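Local coordinates for protein Afp3 (Serratia entomophila, PDB 6RBN) that probably forms part of the contractile sheath around the tube of the anti-feeding prophage, a phage-tail-like injection system, at residues Val113-Tyr118 with Cys126-Leu131; Ala168-Leu173 with Leu186-Asn191. One frame throughout, in Å; residues are numbered along the deposited sequence.

Contact 1. Residues Val113-Tyr118 with Cys126-Leu131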
ATOM      1  N   VAL D 113     -31.611  -6.976 -71.719  1.00 84.43           N
ATOM      2  CA  VAL D 113     -32.646  -6.248 -70.995  1.00 84.43           C
ATOM      3  C   VAL D 113     -32.877  -6.881 -69.630  1.00 84.43           C
ATOM      4  O   VAL D 113     -33.128  -6.177 -68.644  1.00 84.43           O
ATOM      5  CB  VAL D 113     -33.934  -6.205 -71.846  1.00 84.43           C
ATOM      6  CG1 VAL D 113     -35.062  -5.478 -71.131  1.00 84.43           C
ATOM      7  CG2 VAL D 113     -33.658  -5.553 -73.187  1.00 84.43           C
ATOM      8  N   ALA D 114     -32.753  -8.206 -69.538  1.00 81.87           N
ATOM      9  CA  ALA D 114     -33.014  -8.904 -68.282  1.00 81.87           C
ATOM     10  C   ALA D 114     -31.935  -8.636 -67.241  1.00 81.87           C
ATOM     11  O   ALA D 114     -32.212  -8.713 -66.040  1.00 81.87           O
ATOM     12  CB  ALA D 114     -33.148 -10.405 -68.534  1.00 81.87           C
ATOM     13  N   LEU D 115     -30.709  -8.317 -67.664  1.00 82.65           N
ATOM     14  CA  LEU D 115     -29.690  -7.973 -66.678  1.00 82.65           C
ATOM     15  C   LEU D 115     -29.812  -6.547 -66.177  1.00 82.65           C
ATOM     16  O   LEU D 115     -29.415  -6.273 -65.043  1.00 82.65           O
ATOM     17  CB  LEU D 115     -28.282  -8.173 -67.225  1.00 82.65           C
ATOM     18  CG  LEU D 115     -27.804  -9.611 -67.279  1.00 82.65           C
ATOM     19  CD1 LEU D 115     -26.387  -9.615 -67.742  1.00 82.65           C
ATOM     20  CD2 LEU D 115     -27.910 -10.225 -65.909  1.00 82.65           C
ATOM     21  N   ARG D 116     -30.320  -5.627 -66.995  1.00 83.67           N
ATOM     22  CA  ARG D 116     -30.537  -4.271 -66.504  1.00 83.67           C
ATOM     23  C   ARG D 116     -31.617  -4.249 -65.431  1.00 83.67           C
ATOM     24  O   ARG D 116     -31.490  -3.535 -64.432  1.00 83.67           O
ATOM     25  CB  ARG D 116     -30.865  -3.341 -67.672  1.00 83.67           C
ATOM     26  CG  ARG D 116     -31.231  -1.937 -67.252  1.00 83.67           C
ATOM     27  CD  ARG D 116     -31.191  -0.952 -68.392  1.00 83.67           C
ATOM     28  NE  ARG D 116     -29.814  -0.615 -68.734  1.00 83.67           N
ATOM     29  CZ  ARG D 116     -29.459   0.124 -69.779  1.00 83.67           C
ATOM     30  NH1 ARG D 116     -28.179   0.379 -70.002  1.00 83.67           N
ATOM     31  NH2 ARG D 116     -30.381   0.608 -70.598  1.00 83.67           N
ATOM     32  N   LEU D 117     -32.635  -5.089 -65.566  1.00 79.90           N
ATOM     33  CA  LEU D 117     -33.622  -5.214 -64.503  1.00 79.90           C
ATOM     34  C   LEU D 117     -33.087  -5.973 -63.299  1.00 79.90           C
ATOM     35  O   LEU D 117     -33.679  -5.886 -62.220  1.00 79.90           O
ATOM     36  CB  LEU D 117     -34.867  -5.899 -65.038  1.00 79.90           C
ATOM     37  CG  LEU D 117     -35.564  -5.082 -66.113  1.00 79.90           C
ATOM     38  CD1 LEU D 117     -36.665  -5.908 -66.682  1.00 79.90           C
ATOM     39  CD2 LEU D 117     -36.101  -3.793 -65.530  1.00 79.90           C
ATOM     40  N   TYR D 118     -31.993  -6.716 -63.456  1.00 78.02           N
ATOM     41  CA  TYR D 118     -31.363  -7.358 -62.307  1.00 78.02           C
ATOM     42  C   TYR D 118     -30.636  -6.340 -61.439  1.00 78.02           C
ATOM     43  O   TYR D 118     -30.758  -6.359 -60.210  1.00 78.02           O
ATOM     44  CB  TYR D 118     -30.410  -8.458 -62.770  1.00 78.02           C
ATOM     45  CG  TYR D 118     -29.601  -9.063 -61.649  1.00 78.02           C
ATOM     46  CD1 TYR D 118     -30.192  -9.889 -60.707  1.00 78.02           C
ATOM     47  CD2 TYR D 118     -28.242  -8.808 -61.536  1.00 78.02           C
ATOM     48  CE1 TYR D 118     -29.453 -10.440 -59.684  1.00 78.02           C
ATOM     49  CE2 TYR D 118     -27.499  -9.351 -60.517  1.00 78.02           C
ATOM     50  CZ  TYR D 118     -28.107 -10.166 -59.597  1.00 78.02           C
ATOM     51  OH  TYR D 118     -27.368 -10.708 -58.579  1.00 78.02           O
ATOM     52  N   CYS D 126     -22.995 -11.833 -60.114  1.00 86.95           N
ATOM     53  CA  CYS D 126     -23.739 -12.104 -61.348  1.00 86.95           C
ATOM     54  C   CYS D 126     -22.993 -12.911 -62.413  1.00 86.95           C
ATOM     55  O   CYS D 126     -22.573 -12.351 -63.428  1.00 86.95           O
ATOM     56  CB  CYS D 126     -24.213 -10.776 -61.948  1.00 86.95           C
ATOM     57  SG  CYS D 126     -25.394 -10.909 -63.306  1.00 86.95           S
ATOM     58  N   TYR D 127     -22.741 -14.191 -62.166  1.00 84.26           N
ATOM     59  CA  TYR D 127     -22.128 -15.055 -63.165  1.00 84.26           C
ATOM     60  C   TYR D 127     -23.066 -15.273 -64.349  1.00 84.26           C
ATOM     61  O   TYR D 127     -24.286 -15.339 -64.193  1.00 84.26           O
ATOM     62  CB  TYR D 127     -21.734 -16.397 -62.547  1.00 84.26           C
ATOM     63  CG  TYR D 127     -20.574 -16.286 -61.593  1.00 84.26           C
ATOM     64  CD1 TYR D 127     -19.266 -16.317 -62.053  1.00 84.26           C
ATOM     65  CD2 TYR D 127     -20.786 -16.109 -60.239  1.00 84.26           C
ATOM     66  CE1 TYR D 127     -18.207 -16.200 -61.188  1.00 84.26           C
ATOM     67  CE2 TYR D 127     -19.734 -15.986 -59.367  1.00 84.26           C
ATOM     68  CZ  TYR D 127     -18.446 -16.033 -59.844  1.00 84.26           C
ATOM     69  OH  TYR D 127     -17.393 -15.915 -58.972  1.00 84.26           O
ATOM     70  N   LEU D 128     -22.485 -15.353 -65.545  1.00 83.33           N
ATOM     71  CA  LEU D 128     -23.239 -15.555 -66.775  1.00 83.33           C
ATOM     72  C   LEU D 128     -22.704 -16.763 -67.527  1.00 83.33           C
ATOM     73  O   LEU D 128     -21.499 -17.017 -67.527  1.00 83.33           O
ATOM     74  CB  LEU D 128     -23.171 -14.344 -67.704  1.00 83.33           C
ATOM     75  CG  LEU D 128     -23.737 -13.003 -67.256  1.00 83.33           C
ATOM     76  CD1 LEU D 128     -23.611 -12.016 -68.396  1.00 83.33           C
ATOM     77  CD2 LEU D 128     -25.166 -13.129 -66.796  1.00 83.33           C
ATOM     78  N   TYR D 129     -23.604 -17.491 -68.177  1.00 87.29           N
ATOM     79  CA  TYR D 129     -23.236 -18.593 -69.066  1.00 87.29           C
ATOM     80  C   TYR D 129     -23.940 -18.414 -70.400  1.00 87.29           C
ATOM     81  O   TYR D 129     -25.134 -18.745 -70.519  1.00 87.29           O
ATOM     82  CB  TYR D 129     -23.598 -19.939 -68.447  1.00 87.29           C
ATOM     83  CG  TYR D 129     -23.217 -21.118 -69.308  1.00 87.29           C
ATOM     84  CD1 TYR D 129     -21.889 -21.494 -69.446  1.00 87.29           C
ATOM     85  CD2 TYR D 129     -24.182 -21.861 -69.974  1.00 87.29           C
ATOM     86  CE1 TYR D 129     -21.533 -22.569 -70.228  1.00 87.29           C
ATOM     87  CE2 TYR D 129     -23.833 -22.939 -70.756  1.00 87.29           C
ATOM     88  CZ  TYR D 129     -22.507 -23.285 -70.878  1.00 87.29           C
ATOM     89  OH  TYR D 129     -22.151 -24.358 -71.657  1.00 87.29           O
ATOM     90  N   PRO D 130     -23.262 -17.893 -71.426  1.00 88.55           N
ATOM     91  CA  PRO D 130     -23.910 -17.729 -72.734  1.00 88.55           C
ATOM     92  C   PRO D 130     -24.157 -19.052 -73.443  1.00 88.55           C
ATOM     93  O   PRO D 130     -23.223 -19.789 -73.771  1.00 88.55           O
ATOM     94  CB  PRO D 130     -22.924 -16.847 -73.504  1.00 88.55           C
ATOM     95  CG  PRO D 130     -21.616 -17.087 -72.857  1.00 88.55           C
ATOM     96  CD  PRO D 130     -21.899 -17.336 -71.410  1.00 88.55           C
ATOM     97  N   LEU D 131     -25.430 -19.360 -73.674  1.00 92.82           N
ATOM     98  CA  LEU D 131     -25.854 -20.614 -74.281  1.00 92.82           C
ATOM     99  C   LEU D 131     -26.830 -20.267 -75.393  1.00 92.82           C
ATOM    100  O   LEU D 131     -27.953 -19.833 -75.119  1.00 92.82           O
ATOM    101  CB  LEU D 131     -26.474 -21.527 -73.217  1.00 92.82           C
ATOM    102  CG  LEU D 131     -26.820 -23.003 -73.418  1.00 92.82           C
ATOM    103  CD1 LEU D 131     -28.197 -23.187 -73.993  1.00 92.82           C
ATOM    104  CD2 LEU D 131     -25.783 -23.664 -74.305  1.00 92.82           C
TER
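Leu115 of the helix and Leu128 of the strand reach toward each other and meet tip to tip, while Cys126 SG lies between the other branch of Leu115 and the Tyr118 ring. Followed outward, Leu115 has its CB directed at the strand, and CG lies opposite the carbonyl carbon (chi1 -77°), which carries both methyls across the gap. The two branches then divide the work: CD1 lies 3.7 Å from Leu128 CD1, whereas CD2 lies 3.7 Å from Cys126 SG and also borders Leu128 CD2. The sulfur has a second neighbour on the helix, Tyr118, whose CE2 is 3.8 Å from Cys126 SG. That sulfur-aromatic contact is oblique, with SG 4.6 Å from the centroid of the Tyr118 ring and 45° off its normal. All four residues are buried, and the contact is made of apolar side-chain packing that includes the polarisable sulfur. Phe32 of strand 31-34 touches Leu115, Cys126 and Leu128 and meets the Tyr118 ring edge-to-face; Tyr56 of helix 53-59 adjoins both leucines. The arrangement is helix-on-sheet packing: helix 111-120 is joined through side chains to strand 127-130, which lies between 31-34 and 48-49 in a mixed sheet.

Contact 2. Residues Ala168-Leu173 with Leu186-Asn191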
ATOM      1  N   ALA D 168     -34.981 -27.370 -71.330  1.00 89.37           N
ATOM      2  CA  ALA D 168     -33.689 -28.019 -71.510  1.00 89.37           C
ATOM      3  C   ALA D 168     -32.694 -27.601 -70.436  1.00 89.37           C
ATOM      4  O   ALA D 168     -31.811 -28.383 -70.072  1.00 89.37           O
ATOM      5  CB  ALA D 168     -33.134 -27.704 -72.897  1.00 89.37           C
ATOM      6  N   VAL D 169     -32.821 -26.380 -69.916  1.00 87.96           N
ATOM      7  CA  VAL D 169     -31.935 -25.929 -68.850  1.00 87.96           C
ATOM      8  C   VAL D 169     -32.379 -26.488 -67.503  1.00 87.96           C
ATOM      9  O   VAL D 169     -31.552 -26.942 -66.706  1.00 87.96           O
ATOM     10  CB  VAL D 169     -31.866 -24.390 -68.846  1.00 87.96           C
ATOM     11  CG1 VAL D 169     -31.068 -23.876 -67.667  1.00 87.96           C
ATOM     12  CG2 VAL D 169     -31.245 -23.895 -70.135  1.00 87.96           C
ATOM     13  N   TYR D 170     -33.691 -26.492 -67.239  1.00 87.26           N
ATOM     14  CA  TYR D 170     -34.192 -26.970 -65.951  1.00 87.26           C
ATOM     15  C   TYR D 170     -34.021 -28.476 -65.804  1.00 87.26           C
ATOM     16  O   TYR D 170     -33.895 -28.975 -64.681  1.00 87.26           O
ATOM     17  CB  TYR D 170     -35.668 -26.606 -65.779  1.00 87.26           C
ATOM     18  CG  TYR D 170     -35.961 -25.129 -65.645  1.00 87.26           C
ATOM     19  CD1 TYR D 170     -34.960 -24.220 -65.332  1.00 87.26           C
ATOM     20  CD2 TYR D 170     -37.246 -24.645 -65.844  1.00 87.26           C
ATOM     21  CE1 TYR D 170     -35.232 -22.873 -65.219  1.00 87.26           C
ATOM     22  CE2 TYR D 170     -37.527 -23.300 -65.733  1.00 87.26           C
ATOM     23  CZ  TYR D 170     -36.516 -22.420 -65.419  1.00 87.26           C
ATOM     24  OH  TYR D 170     -36.788 -21.078 -65.304  1.00 87.26           O
ATOM     25  N   GLY D 171     -34.016 -29.212 -66.915  1.00 88.44           N
ATOM     26  CA  GLY D 171     -33.760 -30.638 -66.846  1.00 88.44           C
ATOM     27  C   GLY D 171     -32.295 -30.969 -66.666  1.00 88.44           C
ATOM     28  O   GLY D 171     -31.961 -31.982 -66.046  1.00 88.44           O
ATOM     29  N   ALA D 172     -31.405 -30.129 -67.196  1.00 89.02           N
ATOM     30  CA  ALA D 172     -29.975 -30.353 -67.035  1.00 89.02           C
ATOM     31  C   ALA D 172     -29.493 -29.991 -65.638  1.00 89.02           C
ATOM     32  O   ALA D 172     -28.465 -30.508 -65.191  1.00 89.02           O
ATOM     33  CB  ALA D 172     -29.196 -29.552 -68.078  1.00 89.02           C
ATOM     34  N   LEU D 173     -30.212 -29.116 -64.942  1.00 88.65           N
ATOM     35  CA  LEU D 173     -29.829 -28.673 -63.610  1.00 88.65           C
ATOM     36  C   LEU D 173     -30.590 -29.383 -62.506  1.00 88.65           C
ATOM     37  O   LEU D 173     -30.337 -29.113 -61.329  1.00 88.65           O
ATOM     38  CB  LEU D 173     -30.043 -27.163 -63.478  1.00 88.65           C
ATOM     39  CG  LEU D 173     -29.203 -26.292 -64.405  1.00 88.65           C
ATOM     40  CD1 LEU D 173     -29.550 -24.828 -64.226  1.00 88.65           C
ATOM     41  CD2 LEU D 173     -27.736 -26.538 -64.163  1.00 88.65           C
ATOM     42  N   LEU D 186     -34.651 -20.896 -59.507  1.00 76.63           N
ATOM     43  CA  LEU D 186     -35.783 -19.983 -59.629  1.00 76.63           C
ATOM     44  C   LEU D 186     -36.448 -20.254 -60.975  1.00 76.63           C
ATOM     45  O   LEU D 186     -36.115 -19.637 -61.987  1.00 76.63           O
ATOM     46  CB  LEU D 186     -35.345 -18.534 -59.509  1.00 76.63           C
ATOM     47  CG  LEU D 186     -34.792 -18.107 -58.157  1.00 76.63           C
ATOM     48  CD1 LEU D 186     -34.317 -16.672 -58.206  1.00 76.63           C
ATOM     49  CD2 LEU D 186     -35.851 -18.289 -57.101  1.00 76.63           C
ATOM     50  N   ALA D 187     -37.395 -21.182 -60.977  1.00 79.45           N
ATOM     51  CA  ALA D 187     -38.088 -21.561 -62.194  1.00 79.45           C
ATOM     52  C   ALA D 187     -39.236 -20.599 -62.473  1.00 79.45           C
ATOM     53  O   ALA D 187     -39.573 -19.735 -61.663  1.00 79.45           O
ATOM     54  CB  ALA D 187     -38.601 -22.996 -62.094  1.00 79.45           C
ATOM     55  N   ASP D 188     -39.842 -20.761 -63.645  1.00 86.14           N
ATOM     56  CA  ASP D 188     -40.916 -19.889 -64.095  1.00 86.14           C
ATOM     57  C   ASP D 188     -42.045 -20.733 -64.654  1.00 86.14           C
ATOM     58  O   ASP D 188     -41.816 -21.589 -65.511  1.00 86.14           O
ATOM     59  CB  ASP D 188     -40.420 -18.920 -65.162  1.00 86.14           C
ATOM     60  CG  ASP D 188     -39.480 -17.894 -64.611  1.00 86.14           C
ATOM     61  OD1 ASP D 188     -39.681 -17.457 -63.462  1.00 86.14           O
ATOM     62  OD2 ASP D 188     -38.500 -17.550 -65.300  1.00 86.14           O
ATOM     63  N   SER D 189     -43.255 -20.483 -64.177  1.00 88.75           N
ATOM     64  CA  SER D 189     -44.400 -21.209 -64.689  1.00 88.75           C
ATOM     65  C   SER D 189     -44.768 -20.694 -66.074  1.00 88.75           C
ATOM     66  O   SER D 189     -44.410 -19.583 -66.472  1.00 88.75           O
ATOM     67  CB  SER D 189     -45.586 -21.074 -63.739  1.00 88.75           C
ATOM     68  OG  SER D 189     -46.696 -21.801 -64.228  1.00 88.75           O
ATOM     69  N   VAL D 190     -45.486 -21.525 -66.817  1.00 91.98           N
ATOM     70  CA  VAL D 190     -45.898 -21.193 -68.174  1.00 91.98           C
ATOM     71  C   VAL D 190     -47.364 -20.799 -68.225  1.00 91.98           C
ATOM     72  O   VAL D 190     -47.717 -19.755 -68.773  1.00 91.98           O
ATOM     73  CB  VAL D 190     -45.600 -22.377 -69.118  1.00 91.98           C
ATOM     74  CG1 VAL D 190     -45.989 -22.029 -70.541  1.00 91.98           C
ATOM     75  CG2 VAL D 190     -44.143 -22.761 -69.019  1.00 91.98           C
ATOM     76  N   ASN D 191     -48.238 -21.628 -67.651  1.00 93.44           N
ATOM     77  CA  ASN D 191     -49.656 -21.301 -67.585  1.00 93.44           C
ATOM     78  C   ASN D 191     -50.250 -21.573 -66.206  1.00 93.44           C
ATOM     79  O   ASN D 191     -51.477 -21.648 -66.075  1.00 93.44           O
ATOM     80  CB  ASN D 191     -50.436 -22.052 -68.674  1.00 93.44           C
ATOM     81  CG  ASN D 191     -50.209 -23.556 -68.640  1.00 93.44           C
ATOM     82  OD1 ASN D 191     -49.515 -24.080 -67.773  1.00 93.44           O
ATOM     83  ND2 ASN D 191     -50.802 -24.258 -69.599  1.00 93.44           N
TER
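Tyr170 reaches from the helix to Ala187 and Asp188 on the strand, and every contact between the two segments runs through this one side chain. The apolar part is a CH-pi interaction: Ala187 CB sits 4.2 Å from the centroid of the Tyr170 ring, 29° off the ring normal, and is therefore off-centre. Its displacement is toward the outer part of the ring, since Ala187 CB is 3.8 Å from Tyr170 CE2 and 4.0 Å from CZ. With CG opposite the carbonyl carbon (chi1 -67°), the ring extends from a CB already directed at the strand, bridging short-segment axes that approach no closer than 10.5 Å.

The phenol oxygen comes close to the backbone: Tyr170 OH lies 3.4 Å from Ala187 CA and 3.5 Å from Asp188 N, where these two residues join. Asp188 OD2 is farther from Tyr170 OH, at 3.9 Å. The carboxylate has its main polar partner elsewhere: OD1 is hydrogen-bonded to Ser271 OG, a hydroxyl that also bonds Leu186 O, while OD2 forms a long, weak ion pair with Arg166 of the same helix as Tyr170.

Ala187 is also linked through its backbone to Tyr207. Helix 163-172 packs against the short strand 185-188, which pairs in parallel with 204-207, and runs roughly antiparallel to it (143°), a helix-on-strand packing in which Tyr170 makes the contacts between these two segments.

Contact 1 closes before contact 2 opens, so the two follow one another in series along the chain. Their centres are 16 Å apart and their nearest atoms about 5 Å apart, without touching. Each joins a helix to a strand, but the strands belong to different sheets: 127-130 lies between 31-34 and 48-49, whereas 185-188 pairs with 204-207. Helix 271-284 is a shared neighbour, since Ala275 touches both Tyr118 and Leu186. A second tie is the hydrogen bond from Leu131 O of segment 126-131 to Tyr165 OH of helix 163-172. The contacts, each buried at its touching residues, are consistent with neighbouring parts of one alpha/beta region within a single sheath subunit, and no other chain touches their segments.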